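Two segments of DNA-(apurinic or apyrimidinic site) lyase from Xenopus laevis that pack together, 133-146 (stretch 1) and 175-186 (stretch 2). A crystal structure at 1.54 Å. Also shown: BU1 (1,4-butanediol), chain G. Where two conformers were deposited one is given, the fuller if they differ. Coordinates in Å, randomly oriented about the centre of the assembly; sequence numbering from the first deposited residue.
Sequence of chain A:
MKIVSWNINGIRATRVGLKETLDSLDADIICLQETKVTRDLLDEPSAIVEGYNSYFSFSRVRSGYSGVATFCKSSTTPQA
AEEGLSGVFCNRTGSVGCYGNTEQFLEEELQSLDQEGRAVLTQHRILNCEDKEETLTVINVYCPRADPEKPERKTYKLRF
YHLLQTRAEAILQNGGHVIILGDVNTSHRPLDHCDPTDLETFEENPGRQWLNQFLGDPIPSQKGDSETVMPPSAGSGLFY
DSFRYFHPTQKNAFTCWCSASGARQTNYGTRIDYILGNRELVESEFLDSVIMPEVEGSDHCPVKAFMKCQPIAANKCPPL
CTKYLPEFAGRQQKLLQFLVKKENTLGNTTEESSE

Stretch 1 133-146: EETLTVINVYCPRA
Stretch 2 175-186: GGHVIILGDVNT

Two neighbouring parallel β-strands, with axes 17° apart in direction and 4.6 Å apart at their closest, zip together through an unbroken backbone ladder, with apolar side chains packed on both faces of the sheet. Register is constant: Leu 136 sits beside His 177, Val 138 beside Ile 179, Asn 140 beside Leu 181, Tyr 142 beside Asp 183, with CA–CA spacings of 4.7–5.2 Å. Backbone angles are extended, near -110/118 for Leu 136 to Asn 140, and phi -111 to -137, psi 121 to 156 for His 177 to Leu 181. Odd-numbered residues of both strands carry the ladder, those inside it each donating N and accepting at O, while the even-numbered residues between them do neither across this contact: His 177 N to Thr 135 O (2.9 Å), Thr 137 N to His 177 O (2.9 Å), Ile 179 N to Thr 137 O (2.9 Å), and so on to Cys 143 N to Asp 183 O (2.9 Å).

On the face of Leu 136 (t, p), Val 138 (t) packs CG1 against Leu 181 (p, t) CD2 at 3.5 Å. On the other, Ile 139 (m, t) CD1 meets Val 178 (t) CG1 at 3.8 Å.

Glycine marks the corner: Gly 182, at 138/-158, would drive a CB to 2.1 Å from Val 141 O.

Polar clasps close both ends. His 177 (m, chi2 -72°) donates NE2 to Glu 134 OE1 at 2.8 Å; Asn 185 (t), at 61/30, donates ND2 to Pro 144 O at 3.0 Å.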

ATOM      1  N   GLU A 133       9.900  17.480 -14.466  1.00 21.55           N
ATOM      2  CA  GLU A 133       8.647  16.955 -13.946  1.00 21.09           C
ATOM      3  C   GLU A 133       8.400  15.549 -14.455  1.00 19.81           C
ATOM      4  O   GLU A 133       8.505  15.291 -15.669  1.00 22.31           O
ATOM      5  CB  GLU A 133       7.482  17.858 -14.355  1.00 23.97           C
ATOM      6  CG  GLU A 133       6.223  17.614 -13.532  1.00 36.29           C
ATOM      7  CD  GLU A 133       5.152  18.662 -13.780  1.00 56.62           C
ATOM      8  OE1 GLU A 133       5.513  19.794 -14.184  1.00 45.91           O
ATOM      9  OE2 GLU A 133       3.955  18.349 -13.581  1.00 45.14           O
ATOM     10  N   GLU A 134       8.039  14.669 -13.538  1.00 17.87           N
ATOM     11  CA  GLU A 134       7.727  13.277 -13.823  1.00 17.58           C
ATOM     12  C   GLU A 134       6.492  12.899 -13.040  1.00 16.74           C
ATOM     13  O   GLU A 134       6.046  13.575 -12.121  1.00 17.05           O
ATOM     14  CB  GLU A 134       8.876  12.344 -13.415  1.00 19.03           C
ATOM     15  CG  GLU A 134      10.142  12.653 -14.210  1.00 36.56           C
ATOM     16  CD  GLU A 134      11.056  11.464 -14.364  1.00 64.69           C
ATOM     17  OE1 GLU A 134      11.909  11.260 -13.477  1.00 64.51           O
ATOM     18  OE2 GLU A 134      10.919  10.738 -15.375  1.00 74.73           O
ATOM     19  N   THR A 135       5.903  11.756 -13.392  1.00 17.42           N
ATOM     20  CA  THR A 135       4.782  11.206 -12.663  0.58 17.92           C
ATOM     21  C   THR A 135       5.273  10.144 -11.694  1.00 16.46           C
ATOM     22  O   THR A 135       6.176   9.357 -12.036  1.00 17.19           O
ATOM     23  CB  THR A 135       3.778  10.604 -13.654  0.58 19.65           C
ATOM     24  OG1 THR A 135       3.344  11.629 -14.553  0.58 24.08           O
ATOM     25  CG2 THR A 135       2.602  10.001 -12.938  0.58 18.29           C
ATOM     26  N   LEU A 136       4.694  10.117 -10.499  1.00 14.82           N
ATOM     27  CA  LEU A 136       4.903   9.048  -9.519  1.00 14.25           C
ATOM     28  C   LEU A 136       3.552   8.444  -9.199  1.00 15.54           C
ATOM     29  O   LEU A 136       2.645   9.144  -8.720  1.00 14.91           O
ATOM     30  CB  LEU A 136       5.515   9.609  -8.262  1.00 14.85           C
ATOM     31  CG  LEU A 136       5.607   8.673  -7.097  1.00 17.48           C
ATOM     32  CD1 LEU A 136       6.577   7.541  -7.384  1.00 18.54           C
ATOM     33  CD2 LEU A 136       6.082   9.409  -5.831  1.00 20.95           C
ATOM     34  N   THR A 137       3.404   7.148  -9.460  1.00 12.26           N
ATOM     35  CA  THR A 137       2.186   6.453  -9.102  1.00 12.33           C
ATOM     36  C   THR A 137       2.431   5.617  -7.864  1.00 10.85           C
ATOM     37  O   THR A 137       3.376   4.823  -7.829  1.00 13.65           O
ATOM     38  CB  THR A 137       1.703   5.579 -10.255  1.00 13.41           C
ATOM     39  OG1 THR A 137       1.474   6.385 -11.406  1.00 16.14           O
ATOM     40  CG2 THR A 137       0.358   4.943  -9.918  1.00 15.16           C
ATOM     41  N   VAL A 138       1.597   5.798  -6.836  1.00 11.26           N
ATOM     42  CA  VAL A 138       1.644   5.088  -5.575  1.00 10.80           C
ATOM     43  C   VAL A 138       0.530   4.053  -5.552  1.00 11.48           C
ATOM     44  O   VAL A 138      -0.659   4.399  -5.675  1.00 12.59           O
ATOM     45  CB  VAL A 138       1.506   6.089  -4.413  1.00 12.87           C
ATOM     46  CG1 VAL A 138       1.436   5.378  -3.116  1.00 15.47           C
ATOM     47  CG2 VAL A 138       2.630   7.089  -4.430  1.00 13.74           C
ATOM     48  N   ILE A 139       0.901   2.777  -5.432  1.00 11.17           N
ATOM     49  CA  ILE A 139      -0.027   1.677  -5.411  1.00 11.67           C
ATOM     50  C   ILE A 139      -0.031   1.120  -4.006  1.00 11.76           C
ATOM     51  O   ILE A 139       0.949   0.507  -3.598  1.00 12.34           O
ATOM     52  CB  ILE A 139       0.394   0.600  -6.400  1.00 12.02           C
ATOM     53  CG1 ILE A 139       0.625   1.212  -7.783  1.00 12.00           C
ATOM     54  CG2 ILE A 139      -0.653  -0.506  -6.466  1.00 13.72           C
ATOM     55  CD1 ILE A 139       1.023   0.188  -8.879  1.00 15.93           C
ATOM     56  N   ASN A 140      -1.127   1.321  -3.295  1.00 10.63           N
ATOM     57  CA  ASN A 140      -1.283   0.988  -1.874  1.00  9.54           C
ATOM     58  C   ASN A 140      -2.089  -0.310  -1.810  1.00 10.45           C
ATOM     59  O   ASN A 140      -3.260  -0.325  -2.217  1.00 11.16           O
ATOM     60  CB  ASN A 140      -2.002   2.146  -1.185  1.00 10.39           C
ATOM     61  CG  ASN A 140      -2.402   1.868   0.234  1.00 11.35           C
ATOM     62  OD1 ASN A 140      -2.024   0.841   0.782  1.00 13.39           O
ATOM     63  ND2 ASN A 140      -3.176   2.768   0.826  1.00 12.13           N
ATOM     64  N   VAL A 141      -1.479  -1.408  -1.334  1.00 10.73           N
ATOM     65  CA  VAL A 141      -2.100  -2.749  -1.408  1.00 10.82           C
ATOM     66  C   VAL A 141      -2.163  -3.446  -0.074  1.00 10.51           C
ATOM     67  O   VAL A 141      -1.258  -3.332   0.774  1.00 10.55           O
ATOM     68  CB  VAL A 141      -1.404  -3.669  -2.424  1.00 13.60           C
ATOM     69  CG1 VAL A 141      -1.498  -3.114  -3.799  1.00 18.17           C
ATOM     70  CG2 VAL A 141       0.086  -3.882  -2.097  1.00 14.56           C
ATOM     71  N   TYR A 142      -3.257  -4.196   0.146  1.00 11.17           N
ATOM     72  CA  TYR A 142      -3.441  -5.111   1.266  1.00 10.73           C
ATOM     73  C   TYR A 142      -3.652  -6.483   0.661  1.00 11.18           C
ATOM     74  O   TYR A 142      -4.765  -6.814   0.279  1.00 11.93           O
ATOM     75  CB  TYR A 142      -4.616  -4.678   2.156  1.00 11.57           C
ATOM     76  CG  TYR A 142      -4.947  -5.584   3.325  1.00 12.79           C
ATOM     77  CD1 TYR A 142      -3.959  -6.127   4.120  1.00 13.33           C
ATOM     78  CD2 TYR A 142      -6.251  -5.923   3.624  1.00 13.24           C
ATOM     79  CE1 TYR A 142      -4.255  -6.989   5.184  1.00 15.69           C
ATOM     80  CE2 TYR A 142      -6.559  -6.759   4.671  1.00 15.65           C
ATOM     81  CZ  TYR A 142      -5.565  -7.291   5.458  1.00 15.34           C
ATOM     82  OH  TYR A 142      -5.884  -8.144   6.502  1.00 19.17           O
ATOM     83  N   CYS A 143      -2.600  -7.272   0.560  1.00 12.33           N
ATOM     84  CA  CYS A 143      -2.680  -8.532  -0.175  1.00 12.08           C
ATOM     85  C   CYS A 143      -3.463  -9.555   0.655  1.00 14.32           C
ATOM     86  O   CYS A 143      -3.510  -9.490   1.891  1.00 15.16           O
ATOM     87  CB  CYS A 143      -1.277  -8.995  -0.502  1.00 15.28           C
ATOM     88  SG  CYS A 143      -0.450  -7.900  -1.735  1.00 17.63           S
ATOM     89  N   PRO A 144      -4.130 -10.491  -0.009  1.00 14.49           N
ATOM     90  CA  PRO A 144      -4.915 -11.494   0.685  1.00 12.23           C
ATOM     91  C   PRO A 144      -4.060 -12.535   1.379  1.00 14.53           C
ATOM     92  O   PRO A 144      -2.823 -12.575   1.261  1.00 19.42           O
ATOM     93  CB  PRO A 144      -5.708 -12.170  -0.444  1.00 16.13           C
ATOM     94  CG  PRO A 144      -5.431 -11.391  -1.680  1.00 15.62           C
ATOM     95  CD  PRO A 144      -4.272 -10.576  -1.481  1.00 14.51           C
ATOM     96  N   ARG A 145      -4.766 -13.353   2.115  1.00 16.49           N
ATOM     97  CA  ARG A 145      -4.111 -14.397   2.802  1.00 18.76           C
ATOM     98  C   ARG A 145      -4.742 -15.722   2.399  1.00 17.73           C
ATOM     99  O   ARG A 145      -5.932 -15.821   2.155  1.00 20.79           O
ATOM    100  CB  ARG A 145      -4.255 -14.218   4.311  1.00 26.62           C
ATOM    101  N   ALA A 146      -3.915 -16.753   2.364  1.00 19.97           N
ATOM    102  CA  ALA A 146      -4.364 -18.126   2.193  1.00 22.36           C
ATOM    103  C   ALA A 146      -5.035 -18.573   3.493  1.00 26.86           C
ATOM    104  O   ALA A 146      -4.775 -18.023   4.575  1.00 31.95           O
ATOM    105  CB  ALA A 146      -3.209 -19.041   1.850  1.00 30.03           C
ATOM    106  N   GLY A 175       6.076   5.269 -18.555  1.00 29.00           N
ATOM    107  CA  GLY A 175       7.000   6.327 -18.179  1.00 29.75           C
ATOM    108  C   GLY A 175       6.825   6.729 -16.714  1.00 31.11           C
ATOM    109  O   GLY A 175       5.885   6.341 -16.032  1.00 35.27           O
ATOM    110  N   GLY A 176       7.777   7.488 -16.231  1.00 37.86           N
ATOM    111  CA  GLY A 176       7.645   7.898 -14.837  1.00 33.10           C
ATOM    112  C   GLY A 176       8.013   6.778 -13.870  1.00 30.10           C
ATOM    113  O   GLY A 176       8.745   5.845 -14.196  1.00 31.70           O
ATOM    114  N   HIS A 177       7.500   6.897 -12.657  1.00 18.01           N
ATOM    115  CA  HIS A 177       7.941   6.086 -11.535  1.00 15.62           C
ATOM    116  C   HIS A 177       6.749   5.470 -10.823  1.00 15.91           C
ATOM    117  O   HIS A 177       5.622   5.982 -10.883  1.00 15.09           O
ATOM    118  CB  HIS A 177       8.723   6.921 -10.548  1.00 14.41           C
ATOM    119  CG  HIS A 177       9.920   7.573 -11.153  1.00 16.89           C
ATOM    120  ND1 HIS A 177      11.046   6.867 -11.502  1.00 18.35           N
ATOM    121  CD2 HIS A 177      10.146   8.860 -11.509  1.00 21.28           C
ATOM    122  CE1 HIS A 177      11.928   7.691 -12.042  1.00 25.03           C
ATOM    123  NE2 HIS A 177      11.406   8.913 -12.059  1.00 23.11           N
ATOM    124  N   VAL A 178       7.023   4.365 -10.139  1.00 12.81           N
ATOM    125  CA  VAL A 178       6.007   3.594  -9.421  1.00 12.13           C
ATOM    126  C   VAL A 178       6.533   3.160  -8.060  1.00 11.94           C
ATOM    127  O   VAL A 178       7.627   2.601  -7.952  1.00 13.35           O
ATOM    128  CB  VAL A 178       5.514   2.356 -10.208  1.00 14.74           C
ATOM    129  CG1 VAL A 178       4.505   1.522  -9.390  1.00 16.14           C
ATOM    130  CG2 VAL A 178       4.921   2.768 -11.535  1.00 17.65           C
ATOM    131  N   ILE A 179       5.733   3.401  -7.020  1.00 12.56           N
ATOM    132  CA  ILE A 179       5.952   2.815  -5.702  1.00 14.08           C
ATOM    133  C   ILE A 179       4.807   1.866  -5.419  1.00 15.36           C
ATOM    134  O   ILE A 179       3.647   2.211  -5.653  1.00 14.76           O
ATOM    135  CB  ILE A 179       6.035   3.888  -4.611  1.00 13.86           C
ATOM    136  CG1 ILE A 179       7.344   4.595  -4.657  1.00 14.82           C
ATOM    137  CG2 ILE A 179       5.800   3.259  -3.229  1.00 16.49           C
ATOM    138  CD1 ILE A 179       7.400   5.853  -3.733  1.00 19.22           C
ATOM    139  N   ILE A 180       5.126   0.668  -4.969  1.00 12.74           N
ATOM    140  CA  ILE A 180       4.151  -0.299  -4.457  1.00 12.93           C
ATOM    141  C   ILE A 180       4.431  -0.393  -2.977  1.00 13.54           C
ATOM    142  O   ILE A 180       5.553  -0.751  -2.583  1.00 16.13           O
ATOM    143  CB  ILE A 180       4.253  -1.668  -5.102  1.00 14.41           C
ATOM    144  CG1 ILE A 180       4.070  -1.602  -6.606  1.00 17.88           C
ATOM    145  CG2 ILE A 180       3.159  -2.587  -4.468  1.00 15.94           C
ATOM    146  CD1 ILE A 180       4.526  -2.830  -7.308  1.00 28.08           C
ATOM    147  N   LEU A 181       3.456  -0.086  -2.136  1.00 12.16           N
ATOM    148  CA  LEU A 181       3.668  -0.225  -0.717  1.00 12.94           C
ATOM    149  C   LEU A 181       2.505  -0.868  -0.036  1.00 12.52           C
ATOM    150  O   LEU A 181       1.370  -0.843  -0.537  1.00 13.48           O
ATOM    151  CB  LEU A 181       3.999   1.104  -0.108  1.00 14.98           C
ATOM    152  CG  LEU A 181       2.917   2.157  -0.020  1.00 14.35           C
ATOM    153  CD1 LEU A 181       3.574   3.456   0.420  1.00 17.02           C
ATOM    154  CD2 LEU A 181       2.230   2.463  -1.252  1.00 20.04           C
ATOM    155  N   GLY A 182       2.790  -1.508   1.063  1.00 12.50           N
ATOM    156  CA  GLY A 182       1.724  -2.059   1.860  1.00 13.90           C
ATOM    157  C   GLY A 182       2.081  -3.419   2.354  1.00 12.96           C
ATOM    158  O   GLY A 182       3.251  -3.762   2.504  1.00 13.32           O
ATOM    159  N   ASP A 183       1.045  -4.180   2.699  1.00 12.27           N
ATOM    160  CA  ASP A 183       1.140  -5.461   3.367  1.00 11.51           C
ATOM    161  C   ASP A 183       1.095  -6.501   2.274  1.00 12.94           C
ATOM    162  O   ASP A 183       0.028  -6.801   1.709  1.00 14.02           O
ATOM    163  CB  ASP A 183       0.023  -5.663   4.371  1.00 13.54           C
ATOM    164  CG  ASP A 183       0.073  -7.000   5.074  1.00 19.12           C
ATOM    165  OD1 ASP A 183       0.908  -7.905   4.705  1.00 19.48           O
ATOM    166  OD2 ASP A 183      -0.738  -7.188   6.030  1.00 19.90           O
ATOM    167  N   VAL A 184       2.278  -6.950   1.890  1.00 14.67           N
ATOM    168  CA  VAL A 184       2.389  -7.985   0.851  1.00 13.79           C
ATOM    169  C   VAL A 184       2.106  -9.369   1.387  1.00 15.74           C
ATOM    170  O   VAL A 184       1.801 -10.303   0.612  1.00 16.85           O
ATOM    171  CB  VAL A 184       3.792  -7.820   0.225  1.00 16.32           C
ATOM    172  CG1 VAL A 184       4.115  -8.925  -0.734  1.00 20.96           C
ATOM    173  CG2 VAL A 184       3.899  -6.486  -0.477  1.00 18.42           C
ATOM    174  N   ASN A 185       2.167  -9.584   2.707  1.00 15.28           N
ATOM    175  CA  ASN A 185       1.813 -10.833   3.340  1.00 16.23           C
ATOM    176  C   ASN A 185       2.680 -12.010   2.877  1.00 20.79           C
ATOM    177  O   ASN A 185       2.251 -13.146   2.872  1.00 22.11           O
ATOM    178  CB  ASN A 185       0.319 -11.148   3.124  1.00 18.92           C
ATOM    179  CG  ASN A 185      -0.236 -12.012   4.188  1.00 34.15           C
ATOM    180  OD1 ASN A 185       0.246 -11.998   5.321  1.00 28.91           O
ATOM    181  ND2 ASN A 185      -1.240 -12.816   3.840  1.00 29.04           N
ATOM    182  N   THR A 186       3.940 -11.722   2.515  1.00 17.44           N
ATOM    183  CA  THR A 186       4.987 -12.721   2.292  1.00 16.03           C
ATOM    184  C   THR A 186       6.295 -12.082   2.747  1.00 15.80           C
ATOM    185  O   THR A 186       6.547 -10.910   2.422  1.00 17.44           O
ATOM    186  CB  THR A 186       5.131 -13.079   0.825  1.00 20.32           C
ATOM    187  OG1 THR A 186       3.960 -13.772   0.359  1.00 25.75           O
ATOM    188  CG2 THR A 186       6.296 -14.028   0.612  1.00 25.49           C
TER
HETATM  189  C1  BU1 G 406       3.141 -16.465   2.116  1.00 65.37           C
HETATM  190  C2  BU1 G 406       3.308 -16.725   0.612  1.00 64.72           C
HETATM  191  C3  BU1 G 406       1.989 -17.107  -0.074  1.00 64.77           C
HETATM  192  C4  BU1 G 406       2.089 -18.468  -0.774  1.00 60.73           C
HETATM  193  O5  BU1 G 406       4.343 -16.770   2.788  1.00 67.53           O
HETATM  194  O6  BU1 G 406       0.871 -19.150  -0.601  1.00 66.57           O
HETATM  195  O   HOH W   1       3.841   6.753 -12.791  1.00 18.01           O